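PDB 3NRH: DUF5063 domain-containing protein from Bacteroides fragilis, which is of unknown function but folds into a mainly helical structure that packs against a second copy of itself. Local coordinates for residues A[17-22]-A[46-51]; A[24-29]-A[39-44]; A[124-129]-A[139-144]. One frame throughout, in Å; residues are numbered along the deposited sequence.

Two helical hairpins, laid against each other, hold all three contacts. Interactions 1 and 2 both join helix 11-28 to helix 35-54, with centres about 10 Å apart; interaction 2 (24-29 with 39-44) lies nearer the turn and interaction 1 (17-22 with 46-51) farther down the pair. Later in the chain, interaction 3 (124-129 with 139-144) closes the hairpin of helices 112-131 and 135-169, its centre about 14 Å from that of interaction 1 and about 20 Å from that of interaction 2. Ala20 packs on Ile127 and Glu28 forms a salt bridge with Lys124. Interactions 1 and 2 also reach the second subunit, so the first hairpin serves both core and subunit interface.

Interaction 1: residues A[17-22]-A[46-51]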
# COMPACT_ATOMS: atom_id res chain seq x y z
N VAL A 17 -1.13 16.53 0.44
CA VAL A 17 -2.40 17.25 0.48
C VAL A 17 -3.29 16.81 -0.68
O VAL A 17 -4.48 16.57 -0.50
CB VAL A 17 -2.18 18.78 0.43
CG1 VAL A 17 -3.50 19.50 0.21
CG2 VAL A 17 -1.56 19.26 1.75
N THR A 18 -2.70 16.68 -1.87
CA THR A 18 -3.45 16.26 -3.05
C THR A 18 -4.10 14.89 -2.89
O THR A 18 -5.30 14.73 -3.16
CB THR A 18 -2.55 16.26 -4.29
OG1 THR A 18 -2.05 17.59 -4.50
CG2 THR A 18 -3.33 15.83 -5.53
N VAL A 19 -3.35 13.88 -2.46
CA VAL A 19 -3.95 12.56 -2.30
C VAL A 19 -4.91 12.53 -1.12
O VAL A 19 -5.92 11.83 -1.15
CB VAL A 19 -2.87 11.45 -2.13
CG1 VAL A 19 -2.04 11.71 -0.89
CG2 VAL A 19 -3.55 10.08 -2.07
N ALA A 20 -4.60 13.30 -0.07
CA ALA A 20 -5.46 13.35 1.11
C ALA A 20 -6.84 13.88 0.71
O ALA A 20 -7.87 13.35 1.13
CB ALA A 20 -4.84 14.24 2.18
N ALA A 21 -6.86 14.93 -0.11
CA ALA A 21 -8.12 15.51 -0.56
C ALA A 21 -8.87 14.53 -1.46
O ALA A 21 -10.09 14.40 -1.37
CB ALA A 21 -7.86 16.82 -1.31
N GLU A 22 -8.14 13.84 -2.33
CA GLU A 22 -8.76 12.86 -3.22
C GLU A 22 -9.38 11.74 -2.39
O GLU A 22 -10.46 11.25 -2.71
CB GLU A 22 -7.72 12.28 -4.19
CG GLU A 22 -7.05 13.32 -5.08
CD GLU A 22 -7.85 13.63 -6.33
OE1 GLU A 22 -9.07 13.87 -6.23
OE2 GLU A 22 -7.24 13.65 -7.43
N LEU A 46 -5.46 4.14 -1.28
CA LEU A 46 -4.79 3.84 -0.02
C LEU A 46 -3.27 3.68 -0.10
O LEU A 46 -2.54 4.26 0.70
CB LEU A 46 -5.40 2.60 0.63
CG LEU A 46 -6.86 2.74 1.10
CD1 LEU A 46 -7.30 1.46 1.77
CD2 LEU A 46 -6.99 3.91 2.06
N PRO A 47 -2.76 2.89 -1.07
CA PRO A 47 -1.30 2.76 -1.12
C PRO A 47 -0.60 4.08 -1.43
O PRO A 47 0.51 4.34 -0.95
CB PRO A 47 -1.07 1.70 -2.20
CG PRO A 47 -2.29 1.82 -3.08
CD PRO A 47 -3.41 2.04 -2.09
N LEU A 48 -1.24 4.93 -2.23
CA LEU A 48 -0.65 6.21 -2.57
C LEU A 48 -0.67 7.12 -1.34
O LEU A 48 0.27 7.87 -1.09
CB LEU A 48 -1.41 6.87 -3.72
CG LEU A 48 -0.83 8.21 -4.21
CD1 LEU A 48 0.62 8.04 -4.62
CD2 LEU A 48 -1.66 8.71 -5.37
N LEU A 49 -1.75 7.04 -0.56
CA LEU A 49 -1.88 7.85 0.64
C LEU A 49 -0.81 7.44 1.65
O LEU A 49 -0.18 8.29 2.29
CB LEU A 49 -3.28 7.68 1.24
CG LEU A 49 -3.63 8.47 2.51
CD1 LEU A 49 -3.54 9.97 2.25
CD2 LEU A 49 -5.03 8.10 2.97
N TYR A 50 -0.59 6.13 1.78
CA TYR A 50 0.42 5.62 2.70
C TYR A 50 1.81 6.10 2.28
O TYR A 50 2.60 6.57 3.10
CB TYR A 50 0.39 4.09 2.73
CG TYR A 50 1.30 3.50 3.78
CD1 TYR A 50 0.83 3.26 5.07
CD2 TYR A 50 2.65 3.27 3.51
CE1 TYR A 50 1.69 2.79 6.08
CE2 TYR A 50 3.51 2.81 4.50
CZ TYR A 50 3.03 2.58 5.78
OH TYR A 50 3.90 2.17 6.77
N LEU A 51 2.10 5.95 0.99
CA LEU A 51 3.39 6.36 0.45
C LEU A 51 3.66 7.85 0.68
O LEU A 51 4.74 8.22 1.15
CB LEU A 51 3.44 6.05 -1.04
CG LEU A 51 4.69 6.49 -1.80
CD1 LEU A 51 5.94 5.89 -1.18
CD2 LEU A 51 4.56 6.06 -3.27
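Val19 packs against Leu48 and Leu49 and shows how one branched side chain can use both its methyls between two helices that run roughly antiparallel, their local axes 9.3 Å apart at closest approach and their directions 145° apart. Its CB projects toward helix 35-54 from a backbone already close: the CA atoms of Val19 and Leu49 are 5.9 Å apart. Beyond CB the chain forks. With chi1 at 61°, CG2 lies anti to the backbone N while CG1 falls between that nitrogen and the carbonyl carbon, and the two methyls reach different parts of the opposing helix. Val19 CG2 rests on the opposing backbone, 3.8 Å from Leu49 N. The same methyl also meets the Leu48 side chain at its branch point, with Val19 CG2 to Leu48 CG at 3.9 Å, and touches one of that leucine's terminal methyls, CD2. The other branch goes to the next leucine: Val19 CG1 lies 3.9 Å from Leu49 CD1. Leu49 leaves its helix to one side and reaches back across the interface, so that Leu49 CD1 comes 4.1 Å from Ala20 CA as well as touching Val19. Ala20 has only a methyl, CB, consistent with this close approach. The side-chain contacts are all apolar, and the fit rests on shape and burial.

Phe16 and Phe23 of helix 11-28 extend the contact with Leu49 along the same pair. On the flank, Ala20 packs on Ile123 and Ile127 of helix 112-131. Tyr50 leaves the backbone pointing away from helix 11-28 and packs on Leu157 and Val158 of helix 135-169; its OH is hydrogen-bonded to His165 of the second subunit. Leu48 packs on Leu51 of that subunit, placing helix 35-54 between the intrachain core and the dimer interface.

Interaction 2: residues A[24-29]-A[39-44]; sequences CAFLER and VDTTLK
Phe26 extends from helix 11-28 to meet two consecutive threonines of helix 35-54, Thr41 over its ring and Thr42 at its rim. The CA atoms of Phe26 and Thr42 remain 8.3 Å apart, a gap bridged by the long aromatic side chain. The methyl of Thr41 makes a CH-pi contact: CG2 is 3.8 Å from the centroid of the Phe26 ring, 27° off the ring normal and displaced toward the rim. Thr41 CB completes this contact, 3.4 Å from Phe26 CZ. Thr42 presents its hydroxyl near the plane of the ring instead, with OG1 3.1 Å from Phe26 CE2, an approach that sets an electronegative oxygen beside the weakly positive C-H edge.

A second shell orients the threonines. Thr41 OG1 is hydrogen-bonded to Thr37 O and Thr42 OG1 to Phe38 O, each hydroxyl turning back to a carbonyl one helical turn earlier. In Thr41 this leaves CG2 anti to the backbone N (OG1 at chi1 -55°), and the methyl is the group laid over the aromatic face. The ring of Phe26 also meets that of Phe38, their planes about 15° apart, while Ile45 adds an aliphatic contact. Farther out, Thr42 packs on Leu164 of helix 135-169. Such packing near the connection between sequential helices is characteristic of an alpha-helical hairpin, here part of the DUF5063 fold.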
# COMPACT_ATOMS: atom_id res chain seq x y z
N CYS A 24 -10.43 11.89 0.87
CA CYS A 24 -11.62 12.37 1.57
C CYS A 24 -12.79 12.55 0.60
O CYS A 24 -13.92 12.19 0.93
CB CYS A 24 -11.32 13.69 2.29
SG CYS A 24 -10.20 13.49 3.70
N ALA A 25 -12.52 13.10 -0.58
CA ALA A 25 -13.57 13.31 -1.57
C ALA A 25 -14.18 11.99 -2.03
O ALA A 25 -15.39 11.88 -2.21
CB ALA A 25 -13.03 14.08 -2.76
N PHE A 26 -13.33 10.98 -2.21
CA PHE A 26 -13.80 9.67 -2.65
C PHE A 26 -14.78 9.06 -1.65
O PHE A 26 -15.85 8.60 -2.02
CB PHE A 26 -12.62 8.71 -2.83
CG PHE A 26 -13.02 7.35 -3.33
CD1 PHE A 26 -13.49 7.19 -4.63
CD2 PHE A 26 -12.96 6.24 -2.49
CE1 PHE A 26 -13.89 5.94 -5.09
CE2 PHE A 26 -13.37 4.99 -2.95
CZ PHE A 26 -13.83 4.84 -4.24
N LEU A 27 -14.40 9.06 -0.37
CA LEU A 27 -15.26 8.49 0.66
C LEU A 27 -16.55 9.30 0.81
O LEU A 27 -17.61 8.74 1.06
CB LEU A 27 -14.54 8.44 2.00
CG LEU A 27 -13.29 7.56 2.08
CD1 LEU A 27 -12.81 7.51 3.53
CD2 LEU A 27 -13.61 6.15 1.57
N GLU A 28 -16.44 10.62 0.66
CA GLU A 28 -17.60 11.49 0.78
C GLU A 28 -18.62 11.27 -0.34
O GLU A 28 -19.80 11.58 -0.18
CB GLU A 28 -17.14 12.95 0.81
CG GLU A 28 -16.45 13.34 2.12
CD GLU A 28 -15.60 14.59 1.99
OE1 GLU A 28 -15.56 15.19 0.89
OE2 GLU A 28 -14.96 14.97 2.99
N ARG A 29 -18.16 10.74 -1.47
CA ARG A 29 -19.03 10.49 -2.61
C ARG A 29 -19.41 9.02 -2.73
O ARG A 29 -19.90 8.57 -3.77
CB ARG A 29 -18.33 10.95 -3.89
CG ARG A 29 -17.99 12.45 -3.91
CD ARG A 29 -16.99 12.77 -5.00
NE ARG A 29 -17.44 12.28 -6.30
CZ ARG A 29 -16.69 12.29 -7.40
NH1 ARG A 29 -15.46 12.77 -7.36
NH2 ARG A 29 -17.18 11.82 -8.55
N VAL A 39 -14.35 -0.63 -4.18
CA VAL A 39 -13.23 -1.48 -3.79
C VAL A 39 -12.00 -1.27 -4.68
O VAL A 39 -10.89 -1.09 -4.17
CB VAL A 39 -13.63 -2.97 -3.82
CG1 VAL A 39 -12.41 -3.85 -3.60
CG2 VAL A 39 -14.66 -3.23 -2.72
N ASP A 40 -12.20 -1.28 -6.00
CA ASP A 40 -11.09 -1.10 -6.93
C ASP A 40 -10.34 0.22 -6.72
O ASP A 40 -9.11 0.25 -6.75
CB ASP A 40 -11.57 -1.15 -8.38
CG ASP A 40 -12.04 -2.53 -8.79
OD1 ASP A 40 -11.54 -3.52 -8.22
OD2 ASP A 40 -12.88 -2.63 -9.71
N THR A 41 -11.09 1.30 -6.53
CA THR A 41 -10.49 2.61 -6.36
C THR A 41 -9.79 2.81 -5.02
O THR A 41 -8.72 3.42 -4.95
CB THR A 41 -11.53 3.73 -6.52
OG1 THR A 41 -12.17 3.59 -7.79
CG2 THR A 41 -10.85 5.09 -6.45
N THR A 42 -10.39 2.28 -3.96
CA THR A 42 -9.80 2.41 -2.63
C THR A 42 -8.46 1.69 -2.58
O THR A 42 -7.54 2.13 -1.88
CB THR A 42 -10.73 1.85 -1.54
OG1 THR A 42 -12.01 2.49 -1.63
CG2 THR A 42 -10.15 2.11 -0.16
N LEU A 43 -8.33 0.59 -3.32
CA LEU A 43 -7.08 -0.16 -3.34
C LEU A 43 -5.98 0.58 -4.10
O LEU A 43 -4.82 0.19 -4.05
CB LEU A 43 -7.30 -1.55 -3.94
CG LEU A 43 -8.04 -2.50 -2.98
CD1 LEU A 43 -8.44 -3.79 -3.70
CD2 LEU A 43 -7.14 -2.79 -1.79
N LYS A 44 -6.36 1.64 -4.81
CA LYS A 44 -5.38 2.46 -5.53
C LYS A 44 -5.06 3.70 -4.69
O LYS A 44 -3.90 4.11 -4.59
CB LYS A 44 -5.92 2.87 -6.90
CG LYS A 44 -6.08 1.69 -7.86
CD LYS A 44 -6.73 2.10 -9.17
CE LYS A 44 -7.07 0.87 -10.00
NZ LYS A 44 -7.75 1.20 -11.27

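Interaction 3: residues A[124-129]-A[139-144]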
# COMPACT_ATOMS: atom_id res chain seq x y z
N LYS A 124 -9.25 14.24 7.09
CA LYS A 124 -10.18 15.35 6.85
C LYS A 124 -9.91 16.55 7.75
O LYS A 124 -9.97 17.70 7.31
CB LYS A 124 -11.62 14.87 7.06
CG LYS A 124 -12.69 15.94 6.80
CD LYS A 124 -12.71 16.39 5.34
CE LYS A 124 -13.86 17.37 5.09
NZ LYS A 124 -13.97 17.74 3.64
N ASP A 125 -9.61 16.30 9.03
CA ASP A 125 -9.34 17.40 9.95
C ASP A 125 -8.12 18.18 9.47
O ASP A 125 -8.08 19.41 9.55
CB ASP A 125 -9.09 16.87 11.37
CG ASP A 125 -10.37 16.52 12.10
OD1 ASP A 125 -11.46 16.87 11.60
OD2 ASP A 125 -10.29 15.91 13.19
N PHE A 126 -7.13 17.45 8.96
CA PHE A 126 -5.91 18.06 8.46
C PHE A 126 -6.13 18.94 7.22
O PHE A 126 -5.76 20.11 7.22
CB PHE A 126 -4.88 16.98 8.14
CG PHE A 126 -3.75 17.47 7.27
CD1 PHE A 126 -2.91 18.49 7.71
CD2 PHE A 126 -3.57 16.95 6.00
CE1 PHE A 126 -1.89 18.98 6.89
CE2 PHE A 126 -2.56 17.44 5.16
CZ PHE A 126 -1.72 18.45 5.61
N ILE A 127 -6.72 18.38 6.17
CA ILE A 127 -6.90 19.16 4.94
C ILE A 127 -7.87 20.34 5.07
O ILE A 127 -7.72 21.34 4.37
CB ILE A 127 -7.33 18.28 3.75
CG1 ILE A 127 -8.67 17.60 4.03
CG2 ILE A 127 -6.23 17.27 3.44
CD1 ILE A 127 -9.21 16.83 2.84
N PHE A 128 -8.84 20.22 5.97
CA PHE A 128 -9.78 21.32 6.18
C PHE A 128 -8.99 22.53 6.68
O PHE A 128 -9.06 23.62 6.11
CB PHE A 128 -10.85 20.94 7.20
CG PHE A 128 -11.74 22.09 7.60
CD1 PHE A 128 -12.42 22.82 6.64
CD2 PHE A 128 -11.89 22.44 8.94
CE1 PHE A 128 -13.24 23.90 7.00
CE2 PHE A 128 -12.70 23.51 9.32
CZ PHE A 128 -13.37 24.24 8.34
N VAL A 129 -8.23 22.31 7.75
CA VAL A 129 -7.42 23.36 8.35
C VAL A 129 -6.38 23.90 7.39
O VAL A 129 -6.15 25.11 7.32
CB VAL A 129 -6.70 22.85 9.62
CG1 VAL A 129 -5.76 23.92 10.16
CG2 VAL A 129 -7.72 22.46 10.66
N ASN A 139 0.66 24.34 9.97
CA ASN A 139 1.82 23.58 10.41
C ASN A 139 1.47 22.58 11.50
O ASN A 139 1.87 21.42 11.44
CB ASN A 139 2.91 24.52 10.91
CG ASN A 139 4.09 23.77 11.50
OD1 ASN A 139 4.07 23.37 12.66
ND2 ASN A 139 5.12 23.57 10.69
N ASP A 140 0.72 23.04 12.50
CA ASP A 140 0.33 22.17 13.60
C ASP A 140 -0.61 21.04 13.19
O ASP A 140 -0.48 19.92 13.68
CB ASP A 140 -0.28 22.99 14.74
CG ASP A 140 0.78 23.73 15.54
OD1 ASP A 140 1.95 23.75 15.09
OD2 ASP A 140 0.46 24.29 16.61
N SER A 141 -1.54 21.32 12.28
CA SER A 141 -2.46 20.28 11.83
C SER A 141 -1.65 19.20 11.09
O SER A 141 -1.95 18.01 11.19
CB SER A 141 -3.55 20.85 10.91
OG SER A 141 -3.02 21.43 9.72
N LEU A 142 -0.62 19.63 10.36
CA LEU A 142 0.23 18.69 9.64
C LEU A 142 1.00 17.83 10.63
O LEU A 142 1.05 16.60 10.51
CB LEU A 142 1.23 19.45 8.75
CG LEU A 142 2.27 18.57 8.05
CD1 LEU A 142 1.56 17.63 7.10
CD2 LEU A 142 3.27 19.44 7.31
N ALA A 143 1.61 18.47 11.62
CA ALA A 143 2.38 17.76 12.65
C ALA A 143 1.51 16.72 13.35
O ALA A 143 1.94 15.60 13.58
CB ALA A 143 2.94 18.75 13.67
N ILE A 144 0.29 17.10 13.71
CA ILE A 144 -0.63 16.18 14.38
C ILE A 144 -0.97 14.99 13.49
O ILE A 144 -0.93 13.84 13.92
CB ILE A 144 -1.94 16.90 14.78
CG1 ILE A 144 -1.65 17.89 15.90
CG2 ILE A 144 -2.98 15.87 15.23
CD1 ILE A 144 -2.84 18.73 16.30
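Phe126 and Leu142 lie side by side and point the same way, between two nearly antiparallel helices. The local axes of helices 112-131 and 135-169 come within 8.9 Å, with their directions 163° apart, and the CE1 and CZ atoms of the ring bear on Leu142. Phe126 CE1 is 3.5 Å from Leu142 CA and also meets that residue's CB. Farther along the ring, Phe126 CZ lies 3.7 Å from Leu142 CD1. The contact therefore runs from the leucine backbone to one of its methyl branches. With chi1 at 164°, Phe126 CG lies anti to the backbone N, which brings the ring against helix 135-169 although CB leaves to one side.

Ser141 lies next to this pair. The CA atoms of Phe126 and Ser141 are 5.3 Å apart. Ser141 OG approaches the ring edge near the ring plane, 3.6 Å from Phe126 CD1. Val129, one turn after Phe126, also meets the hydroxyl, with Val129 CG1 3.7 Å from Ser141 OG. At chi1 62° the serine oxygen sits between the backbone N and the carbonyl carbon, where it is hydrogen-bonded chiefly to Thr137 O, with Met138 O a second acceptor. Phe126 also packs on Val17 of helix 11-28, while Leu142 touches Val13 there.

The chemistry is thus mainly apolar but includes a buried hydroxyl. Bonding within its own helix satisfies Ser141 locally, so its small side chain can lie against phenylalanine and valine without a polar partner across the interface.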